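Local coordinates for protein chorismatase (Streptomyces hygroscopicus, PDB 4BPS) that hydrolyses chorismate to a dihydroxylated dihydrobenzoate and pyruvate, a step in the biosynthesis of the immunosuppressants FK506 and FK520, at residues 20-25 / 74-79; 41-46 / 59-64; 200-205 / 229-234. All blocks are in the same frame, centred on the assembly; numbering follows the deposited sequence.

Interaction 1 (20-25 / 74-79); sequences PYCRFE and EVWHAQ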
loop_
_atom_site.group_PDB
_atom_site.type_symbol
_atom_site.label_atom_id
_atom_site.label_comp_id
_atom_site.label_asym_id
_atom_site.label_seq_id
_atom_site.Cartn_x
_atom_site.Cartn_y
_atom_site.Cartn_z
ATOM N N PRO A 20 3.899 10.805 -8.959
ATOM C CA PRO A 20 4.460 10.502 -7.636
ATOM C C PRO A 20 5.546 9.459 -7.677
ATOM O O PRO A 20 5.527 8.548 -8.520
ATOM C CB PRO A 20 3.252 10.000 -6.840
ATOM C CG PRO A 20 2.060 10.639 -7.551
ATOM C CD PRO A 20 2.440 10.610 -9.003
ATOM N N TYR A 21 6.491 9.583 -6.755
ATOM C CA TYR A 21 7.575 8.624 -6.646
ATOM C C TYR A 21 8.051 8.590 -5.202
ATOM O O TYR A 21 7.729 9.458 -4.392
ATOM C CB TYR A 21 8.727 8.959 -7.605
ATOM C CG TYR A 21 9.382 10.308 -7.409
ATOM C CD1 TYR A 21 8.832 11.467 -7.972
ATOM C CD2 TYR A 21 10.556 10.429 -6.707
ATOM C CE1 TYR A 21 9.440 12.709 -7.833
ATOM C CE2 TYR A 21 11.185 11.662 -6.566
ATOM C CZ TYR A 21 10.631 12.807 -7.159
ATOM O OH TYR A 21 11.242 14.036 -7.044
ATOM N N CYS A 22 8.816 7.558 -4.890
ATOM C CA CYS A 22 9.171 7.241 -3.529
ATOM C C CYS A 22 10.683 7.341 -3.258
ATOM O O CYS A 22 11.516 7.100 -4.165
ATOM C CB CYS A 22 8.686 5.784 -3.267
ATOM S SG CYS A 22 8.678 5.249 -1.560
ATOM N N ARG A 23 11.013 7.666 -2.013
ATOM C CA ARG A 23 12.368 7.519 -1.486
ATOM C C ARG A 23 12.292 6.871 -0.118
ATOM O O ARG A 23 11.319 7.076 0.601
ATOM C CB ARG A 23 13.046 8.885 -1.302
ATOM C CG ARG A 23 13.300 9.667 -2.578
ATOM C CD ARG A 23 14.482 9.133 -3.351
ATOM N NE ARG A 23 14.780 9.976 -4.509
ATOM C CZ ARG A 23 14.336 9.772 -5.746
ATOM N NH1 ARG A 23 13.575 8.723 -6.041
ATOM N NH2 ARG A 23 14.665 10.622 -6.712
ATOM N N PHE A 24 13.324 6.108 0.244
ATOM C CA PHE A 24 13.470 5.606 1.607
ATOM C C PHE A 24 14.610 6.374 2.259
ATOM O O PHE A 24 15.704 6.506 1.683
ATOM C CB PHE A 24 13.809 4.126 1.637
ATOM C CG PHE A 24 12.702 3.192 1.166
ATOM C CD1 PHE A 24 11.414 3.623 0.873
ATOM C CD2 PHE A 24 12.995 1.846 1.042
ATOM C CE1 PHE A 24 10.428 2.723 0.470
ATOM C CE2 PHE A 24 12.034 0.952 0.654
ATOM C CZ PHE A 24 10.752 1.373 0.365
ATOM N N GLU A 25 14.339 6.910 3.445
ATOM C CA GLU A 25 15.310 7.743 4.137
ATOM C C GLU A 25 15.510 7.232 5.559
ATOM O O GLU A 25 14.672 6.560 6.149
ATOM C CB GLU A 25 14.859 9.218 4.180
ATOM C CG GLU A 25 14.513 9.879 2.827
ATOM C CD GLU A 25 15.707 10.137 1.882
ATOM O OE1 GLU A 25 16.866 10.046 2.354
ATOM O OE2 GLU A 25 15.481 10.435 0.672
ATOM N N GLU A 74 9.446 6.325 4.797
ATOM C CA GLU A 74 8.965 6.209 3.425
ATOM C C GLU A 74 8.468 7.594 3.010
ATOM O O GLU A 74 7.506 8.103 3.583
ATOM C CB GLU A 74 7.825 5.189 3.403
ATOM C CG GLU A 74 7.023 5.099 2.122
ATOM C CD GLU A 74 5.840 4.163 2.260
ATOM O OE1 GLU A 74 5.927 3.172 3.033
ATOM O OE2 GLU A 74 4.797 4.407 1.600
ATOM N N VAL A 75 9.131 8.213 2.027
ATOM C CA VAL A 75 8.834 9.583 1.631
ATOM C C VAL A 75 8.258 9.584 0.216
ATOM O O VAL A 75 8.889 9.074 -0.710
ATOM C CB VAL A 75 10.093 10.480 1.668
ATOM C CG1 VAL A 75 9.699 11.929 1.429
ATOM C CG2 VAL A 75 10.857 10.330 3.006
ATOM N N TRP A 76 7.073 10.166 0.067
ATOM C CA TRP A 76 6.449 10.339 -1.240
ATOM C C TRP A 76 6.738 11.741 -1.757
ATOM O O TRP A 76 6.722 12.728 -1.003
ATOM C CB TRP A 76 4.953 10.018 -1.165
ATOM C CG TRP A 76 4.802 8.544 -1.098
ATOM C CD1 TRP A 76 4.703 7.777 0.023
ATOM C CD2 TRP A 76 4.888 7.650 -2.206
ATOM N NE1 TRP A 76 4.693 6.433 -0.331
ATOM C CE2 TRP A 76 4.813 6.341 -1.699
ATOM C CE3 TRP A 76 5.018 7.834 -3.585
ATOM C CZ2 TRP A 76 4.849 5.218 -2.531
ATOM C CZ3 TRP A 76 5.047 6.720 -4.406
ATOM C CH2 TRP A 76 4.964 5.432 -3.880
ATOM N N HIS A 77 6.999 11.797 -3.052
ATOM C CA HIS A 77 7.399 13.000 -3.772
ATOM C C HIS A 77 6.553 13.156 -5.029
ATOM O O HIS A 77 6.039 12.165 -5.571
ATOM C CB HIS A 77 8.840 12.845 -4.266
ATOM C CG HIS A 77 9.872 12.802 -3.189
ATOM N ND1 HIS A 77 10.705 13.868 -2.936
ATOM C CD2 HIS A 77 10.248 11.817 -2.332
ATOM C CE1 HIS A 77 11.546 13.543 -1.962
ATOM N NE2 HIS A 77 11.274 12.313 -1.569
ATOM N N ALA A 78 6.480 14.379 -5.542
ATOM C CA ALA A 78 6.029 14.560 -6.925
ATOM C C ALA A 78 6.689 15.810 -7.479
ATOM O O ALA A 78 7.675 15.711 -8.196
ATOM C CB ALA A 78 4.492 14.629 -7.000
ATOM N N GLN A 79 6.135 16.963 -7.154
ATOM C CA GLN A 79 6.798 18.238 -7.381
ATOM C C GLN A 79 6.322 19.149 -6.263
ATOM O O GLN A 79 5.576 18.706 -5.386
ATOM C CB GLN A 79 6.512 18.794 -8.772
ATOM C CG GLN A 79 5.090 19.159 -9.056
ATOM C CD GLN A 79 4.832 19.286 -10.570
ATOM O OE1 GLN A 79 4.228 18.387 -11.172
ATOM N NE2 GLN A 79 5.236 20.403 -11.168
HETATM O O HOH W 1 13.118 11.831 0.352
#
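Y21 lays its phenol ring over the CB of H77, which sits 3.5 Å from the centroid of the Y21 ring in a CH-pi contact, close to the ring normal. The imidazole runs on past the rim: the planes are only 16° apart, but the ring centroids are displaced to 5.1 Å, and the contact rests on CB rather than on ring-to-ring stacking. CG of Y21 stands between the backbone N and the carbonyl carbon (chi1 60°), which starts the side chain over the neighbouring strand; the face it offers suits a methylene. Beyond, CG of R23 reaches the far end of the imidazole, 3.5 Å from NE2 of H77, while the guanidinium lies with one face against CE2 of Y21. NE2 of H77 also meets a water in the ring plane at 2.7 Å, and that water donates to OE2 of E25; ND1 is bonded to T37, so both ring nitrogens have partners and the imidazole's rotation is fixed.

The opposite face, with C22, W76 and E74, is largely buried. C22 places its CB over the six-membered ring of W76, 3.8 Å from the ring centroid, with SG over the same face as a sulfur-aromatic contact; a small, polarisable residue suits so close a fit. The indole is held by its own strand: NE1 of W76 gives a straight in-plane bond of 2.8 Å to the anti lone pair of OE2 of E74, whose charge is paired through OE1 with K297.

Four backbone bonds join the pairs Y21–H77 and R23–V75 of this antiparallel ladder. Strand 21-25 is one of two edge strands of its sheet within the chain; strand 38-44 flanks 72-77 on its other side, and M342 of strand 337-343 and L194 of strand 189-196 pack against W76.

Interaction 2 (41-46 / 59-64); sequences LIEHGT and RTAVHT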
loop_
_atom_site.group_PDB
_atom_site.type_symbol
_atom_site.label_atom_id
_atom_site.label_comp_id
_atom_site.label_asym_id
_atom_site.label_seq_id
_atom_site.Cartn_x
_atom_site.Cartn_y
_atom_site.Cartn_z
ATOM N N LEU A 41 5.131 11.787 4.361
ATOM C CA LEU A 41 6.097 10.910 5.004
ATOM C C LEU A 41 5.398 9.907 5.907
ATOM O O LEU A 41 4.530 10.280 6.699
ATOM C CB LEU A 41 7.063 11.756 5.873
ATOM C CG LEU A 41 7.842 12.917 5.254
ATOM C CD1 LEU A 41 7.075 14.203 5.422
ATOM C CD2 LEU A 41 9.175 13.004 5.921
ATOM N N ILE A 42 5.810 8.646 5.808
ATOM C CA ILE A 42 5.322 7.587 6.688
ATOM C C ILE A 42 6.523 6.990 7.409
ATOM O O ILE A 42 7.437 6.457 6.772
ATOM C CB ILE A 42 4.591 6.475 5.897
ATOM C CG1 ILE A 42 3.440 7.069 5.069
ATOM C CG2 ILE A 42 4.138 5.377 6.844
ATOM C CD1 ILE A 42 2.340 7.736 5.886
ATOM N N GLU A 43 6.517 7.116 8.733
ATOM C CA GLU A 43 7.614 6.595 9.558
ATOM C C GLU A 43 7.309 5.179 10.018
ATOM O O GLU A 43 6.421 4.948 10.836
ATOM C CB GLU A 43 7.838 7.505 10.767
ATOM C CG GLU A 43 8.132 8.928 10.336
ATOM C CD GLU A 43 8.334 9.868 11.486
ATOM O OE1 GLU A 43 7.673 9.692 12.530
ATOM O OE2 GLU A 43 9.144 10.802 11.343
ATOM N N HIS A 44 8.027 4.203 9.462
ATOM C CA HIS A 44 7.902 2.806 9.871
ATOM C C HIS A 44 8.829 2.548 11.030
ATOM O O HIS A 44 9.999 2.886 10.978
ATOM C CB HIS A 44 8.306 1.896 8.709
ATOM C CG HIS A 44 7.359 1.987 7.561
ATOM N ND1 HIS A 44 6.150 1.322 7.543
ATOM C CD2 HIS A 44 7.425 2.728 6.429
ATOM C CE1 HIS A 44 5.517 1.649 6.427
ATOM N NE2 HIS A 44 6.273 2.491 5.731
ATOM N N GLY A 45 8.329 1.959 12.099
ATOM C CA GLY A 45 9.160 1.769 13.270
ATOM C C GLY A 45 8.397 1.031 14.356
ATOM O O GLY A 45 7.455 0.279 14.067
ATOM N N THR A 46 8.794 1.288 15.597
ATOM C CA THR A 46 8.319 0.537 16.742
ATOM C C THR A 46 7.288 1.308 17.586
ATOM O O THR A 46 7.085 1.017 18.768
ATOM C CB THR A 46 9.500 0.067 17.624
ATOM O OG1 THR A 46 10.198 1.228 18.105
ATOM C CG2 THR A 46 10.446 -0.829 16.866
ATOM N N ARG A 59 2.275 13.649 7.749
ATOM C CA ARG A 59 3.176 12.702 8.364
ATOM C C ARG A 59 2.469 11.874 9.418
ATOM O O ARG A 59 1.614 12.391 10.145
ATOM C CB ARG A 59 4.325 13.490 9.023
ATOM C CG ARG A 59 5.277 12.694 9.862
ATOM C CD ARG A 59 4.887 12.820 11.331
ATOM N NE ARG A 59 5.772 12.056 12.197
ATOM C CZ ARG A 59 5.866 12.240 13.508
ATOM N NH1 ARG A 59 5.141 13.181 14.104
ATOM N NH2 ARG A 59 6.710 11.500 14.218
ATOM N N THR A 60 2.848 10.607 9.525
ATOM C CA THR A 60 2.473 9.822 10.686
ATOM C C THR A 60 3.483 8.694 10.835
ATOM O O THR A 60 4.228 8.397 9.906
ATOM C CB THR A 60 1.039 9.265 10.572
ATOM O OG1 THR A 60 0.544 8.906 11.873
ATOM C CG2 THR A 60 0.948 8.035 9.677
ATOM N N ALA A 61 3.491 8.058 12.007
ATOM C CA ALA A 61 4.306 6.889 12.255
ATOM C C ALA A 61 3.407 5.685 12.434
ATOM O O ALA A 61 2.379 5.774 13.123
ATOM C CB ALA A 61 5.166 7.088 13.493
ATOM N N VAL A 62 3.797 4.565 11.823
ATOM C CA VAL A 62 3.058 3.316 11.986
ATOM C C VAL A 62 3.965 2.252 12.582
ATOM O O VAL A 62 5.190 2.249 12.366
ATOM C CB VAL A 62 2.443 2.827 10.628
ATOM C CG1 VAL A 62 1.321 3.763 10.195
ATOM C CG2 VAL A 62 3.528 2.696 9.530
ATOM N N HIS A 63 3.355 1.382 13.367
ATOM C CA HIS A 63 4.108 0.401 14.153
ATOM C C HIS A 63 4.226 -0.901 13.354
ATOM O O HIS A 63 3.581 -1.910 13.652
ATOM C CB HIS A 63 3.445 0.206 15.510
ATOM C CG HIS A 63 4.277 -0.560 16.495
ATOM N ND1 HIS A 63 3.980 -0.600 17.836
ATOM C CD2 HIS A 63 5.381 -1.335 16.323
ATOM C CE1 HIS A 63 4.876 -1.351 18.451
ATOM N NE2 HIS A 63 5.736 -1.811 17.556
ATOM N N THR A 64 5.068 -0.848 12.332
ATOM C CA THR A 64 5.165 -1.926 11.358
ATOM C C THR A 64 6.398 -2.811 11.526
ATOM O O THR A 64 6.602 -3.735 10.724
ATOM C CB THR A 64 5.121 -1.377 9.954
ATOM O OG1 THR A 64 6.039 -0.276 9.885
ATOM C CG2 THR A 64 3.699 -0.924 9.594
#
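I42 and V62 meet through their CG2 methyls, 3.8 Å apart, in the closely packed side of this parallel strand pair. Beside them the CD1 of I42 lies alongside the CG2 of T60, the two side chains pointing the same way, and beta-branched residues suit such a face because they fill it close to the backbone. V62 puts CG2 between its backbone N and carbonyl carbon (chi1 -69° for CG1), which carries that methyl to the H44 imidazole, 3.6 Å from ND1 of H44. The same ND1 shares a 2.8 Å hydrogen bond with OG1 of T64, near the plane of the ring, while NE2 of H44 bonds E74; held at both nitrogens and stacked on F72, the buried histidine cannot readily turn.

The backbones of 41-44 and 59-62 run together at 21°, as neighbouring strands of a mixed five-stranded sheet. E43 bonds through both its N and its O to the residues flanking its register partner A61: its N gives a nearly linear bond to O of T60, at 2.9 Å, and its O accepts from N of V62. V102 of strand 98-105 and V192 and T190 of strand 189-196 cover the face of I42, T60 and V62, so here this sheet packs against the six-stranded one.

The opposite face is more open to solvent at L41, E43 and R59, though A61 is buried. E43 and R59 form a salt bridge there, NH2 of R59 reaching OE1 of E43 at 2.7 Å on its syn side, while NE adds a weak bond to the same oxygen. Both N-H groups converge on OE1, and the carboxylate and guanidinium planes stand 85° apart, unlike a flat, two-pronged bridge. The small methyl of A61 lies beside the glutamate chain, its CB 3.7 Å from OE1 of E43. Farther along, O of T46 lies over one face of the partly exposed H63 ring.

Interaction 3 (200-205 / 229-234); sequences VRINIE and ATWLGP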
loop_
_atom_site.group_PDB
_atom_site.type_symbol
_atom_site.label_atom_id
_atom_site.label_comp_id
_atom_site.label_asym_id
_atom_site.label_seq_id
_atom_site.Cartn_x
_atom_site.Cartn_y
_atom_site.Cartn_z
ATOM N N VAL A 200 -4.342 9.122 -16.880
ATOM C CA VAL A 200 -4.313 7.682 -17.045
ATOM C C VAL A 200 -4.143 6.999 -15.688
ATOM O O VAL A 200 -3.177 7.280 -14.966
ATOM C CB VAL A 200 -3.127 7.287 -17.943
ATOM C CG1 VAL A 200 -3.094 5.773 -18.154
ATOM C CG2 VAL A 200 -3.197 8.032 -19.275
ATOM N N ARG A 201 -5.066 6.101 -15.358
ATOM C CA ARG A 201 -4.976 5.296 -14.151
ATOM C C ARG A 201 -5.548 3.946 -14.547
ATOM O O ARG A 201 -6.761 3.796 -14.733
ATOM C CB ARG A 201 -5.761 5.935 -12.995
ATOM C CG ARG A 201 -5.604 5.223 -11.629
ATOM C CD ARG A 201 -6.472 3.937 -11.462
ATOM N NE ARG A 201 -7.874 4.028 -11.944
ATOM C CZ ARG A 201 -8.873 4.545 -11.231
ATOM N NH1 ARG A 201 -8.638 4.953 -9.974
ATOM N NH2 ARG A 201 -10.146 4.571 -11.678
ATOM N N ILE A 202 -4.661 2.970 -14.748
ATOM C CA ILE A 202 -5.054 1.650 -15.259
ATOM C C ILE A 202 -4.825 0.616 -14.171
ATOM O O ILE A 202 -3.699 0.384 -13.744
ATOM C CB ILE A 202 -4.246 1.278 -16.519
ATOM C CG1 ILE A 202 -4.494 2.280 -17.656
ATOM C CG2 ILE A 202 -4.616 -0.143 -16.975
ATOM C CD1 ILE A 202 -3.486 2.167 -18.804
ATOM N N ASN A 203 -5.901 -0.000 -13.704
ATOM C CA ASN A 203 -5.785 -1.055 -12.695
ATOM C C ASN A 203 -5.521 -2.376 -13.397
ATOM O O ASN A 203 -6.131 -2.690 -14.427
ATOM C CB ASN A 203 -7.030 -1.078 -11.825
ATOM C CG ASN A 203 -7.120 0.146 -10.945
ATOM O OD1 ASN A 203 -6.107 0.681 -10.512
ATOM N ND2 ASN A 203 -8.337 0.605 -10.689
ATOM N N ILE A 204 -4.607 -3.148 -12.822
ATOM C CA ILE A 204 -4.063 -4.336 -13.451
ATOM C C ILE A 204 -4.297 -5.545 -12.566
ATOM O O ILE A 204 -4.021 -5.514 -11.354
ATOM C CB ILE A 204 -2.539 -4.132 -13.709
ATOM C CG1 ILE A 204 -2.344 -2.924 -14.644
ATOM C CG2 ILE A 204 -1.918 -5.383 -14.302
ATOM C CD1 ILE A 204 -0.960 -2.270 -14.539
ATOM N N GLU A 205 -4.784 -6.617 -13.190
ATOM C CA GLU A 205 -4.959 -7.907 -12.512
ATOM C C GLU A 205 -3.809 -8.859 -12.859
ATOM O O GLU A 205 -3.003 -8.583 -13.757
ATOM C CB GLU A 205 -6.312 -8.539 -12.869
ATOM C CG GLU A 205 -7.489 -7.717 -12.369
ATOM C CD GLU A 205 -7.495 -7.571 -10.852
ATOM O OE1 GLU A 205 -7.664 -8.589 -10.129
ATOM O OE2 GLU A 205 -7.295 -6.431 -10.368
ATOM N N ALA A 229 -1.933 -4.293 -9.391
ATOM C CA ALA A 229 -0.969 -3.199 -9.665
ATOM C C ALA A 229 -1.777 -2.066 -10.304
ATOM O O ALA A 229 -2.929 -2.291 -10.732
ATOM C CB ALA A 229 0.134 -3.674 -10.597
ATOM N N THR A 230 -1.191 -0.871 -10.374
ATOM C CA THR A 230 -1.815 0.248 -11.048
ATOM C C THR A 230 -0.751 0.991 -11.834
ATOM O O THR A 230 0.315 1.313 -11.288
ATOM C CB THR A 230 -2.454 1.226 -10.030
ATOM O OG1 THR A 230 -3.500 0.525 -9.329
ATOM C CG2 THR A 230 -3.027 2.470 -10.701
ATOM N N TRP A 231 -1.038 1.255 -13.108
ATOM C CA TRP A 231 -0.226 2.156 -13.924
ATOM C C TRP A 231 -0.818 3.557 -13.804
ATOM O O TRP A 231 -2.015 3.747 -14.057
ATOM C CB TRP A 231 -0.221 1.723 -15.406
ATOM C CG TRP A 231 0.514 2.751 -16.216
ATOM C CD1 TRP A 231 -0.005 3.894 -16.784
ATOM C CD2 TRP A 231 1.926 2.814 -16.439
ATOM N NE1 TRP A 231 1.008 4.641 -17.373
ATOM C CE2 TRP A 231 2.200 3.999 -17.171
ATOM C CE3 TRP A 231 2.987 1.975 -16.100
ATOM C CZ2 TRP A 231 3.490 4.345 -17.563
ATOM C CZ3 TRP A 231 4.265 2.334 -16.479
ATOM C CH2 TRP A 231 4.500 3.494 -17.210
ATOM N N LEU A 232 0.022 4.530 -13.467
ATOM C CA LEU A 232 -0.438 5.907 -13.274
ATOM C C LEU A 232 0.381 6.849 -14.129
ATOM O O LEU A 232 1.609 6.900 -13.996
ATOM C CB LEU A 232 -0.309 6.354 -11.813
ATOM C CG LEU A 232 -1.036 7.660 -11.454
ATOM C CD1 LEU A 232 -2.530 7.437 -11.411
ATOM C CD2 LEU A 232 -0.508 8.236 -10.138
ATOM N N GLY A 233 -0.284 7.663 -14.958
ATOM C CA GLY A 233 0.407 8.744 -15.646
ATOM C C GLY A 233 0.679 8.457 -17.103
ATOM O O GLY A 233 0.277 7.442 -17.659
ATOM N N PRO A 234 1.364 9.396 -17.760
ATOM C CA PRO A 234 1.619 9.282 -19.192
ATOM C C PRO A 234 2.588 8.142 -19.490
ATOM O O PRO A 234 3.323 7.674 -18.608
ATOM C CB PRO A 234 2.246 10.644 -19.551
ATOM C CG PRO A 234 2.728 11.211 -18.290
ATOM C CD PRO A 234 1.893 10.640 -17.182
#
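T230 turns OG1 beside its backbone N, anti to the carbonyl carbon (chi1 -63°), and N203 does the same with its CG (chi1 -69°), which starts both chains off in the same direction; they lie side by side. The T230 hydroxyl donates to OD1 of N203 at 2.9 Å, and OG1 also accepts from the backbone N of A178, while ND2 of N203 bonds O of A174. A valine here would probably leave OD1 of N203 and the N-H of A178 without this partner, and the amide held through ND2 alone among the bonds just named. CG2 of T230, anti to the backbone N, instead packs 3.8 Å from CD of R201, whose CG also meets CD1 of L232.

On the other face, CD1 of I204 lies 4.2 Å from CB of W231, and CG1 of V200 meets the indole at its edge, 3.9 Å from CD1 of W231. NE1 of W231 bonds O of G233, from above the carbonyl plane. A side chain at G233 would run into CD of P234 and the carbonyl O of L232, so glycine suits the place.

Strands 201-204 and 229-232 form an antiparallel ladder whose second strand directly follows the substrate-binding R228. L240 of strand 239-249, on the far side of 229-232, touches I204 and W231; N278 and L279 of helix 276-281 pack on I204, and R201 reaches the backbone O of L134.

Overall arrangement
Along the chain, interaction 2 falls between the two halves of interaction 1, and interaction 3 follows both. The first two share one mixed five-stranded sheet, in which 72-77 and 38-44 are neighbours. Their centres are about 14 Å apart and they are stitched together by E74, whose side chain bonds H44 and whose N bonds O of I42. Interaction 3 belongs to another sheet; its centre lies about 18 Å from that of interaction 1, the two touching through P20 and L232, and about 26 Å from that of interaction 2, across the chain's centre. The first two contacts thus build one sheet of the YjgF-like enzyme and interaction 3 another, adjoining R228 of the substrate site.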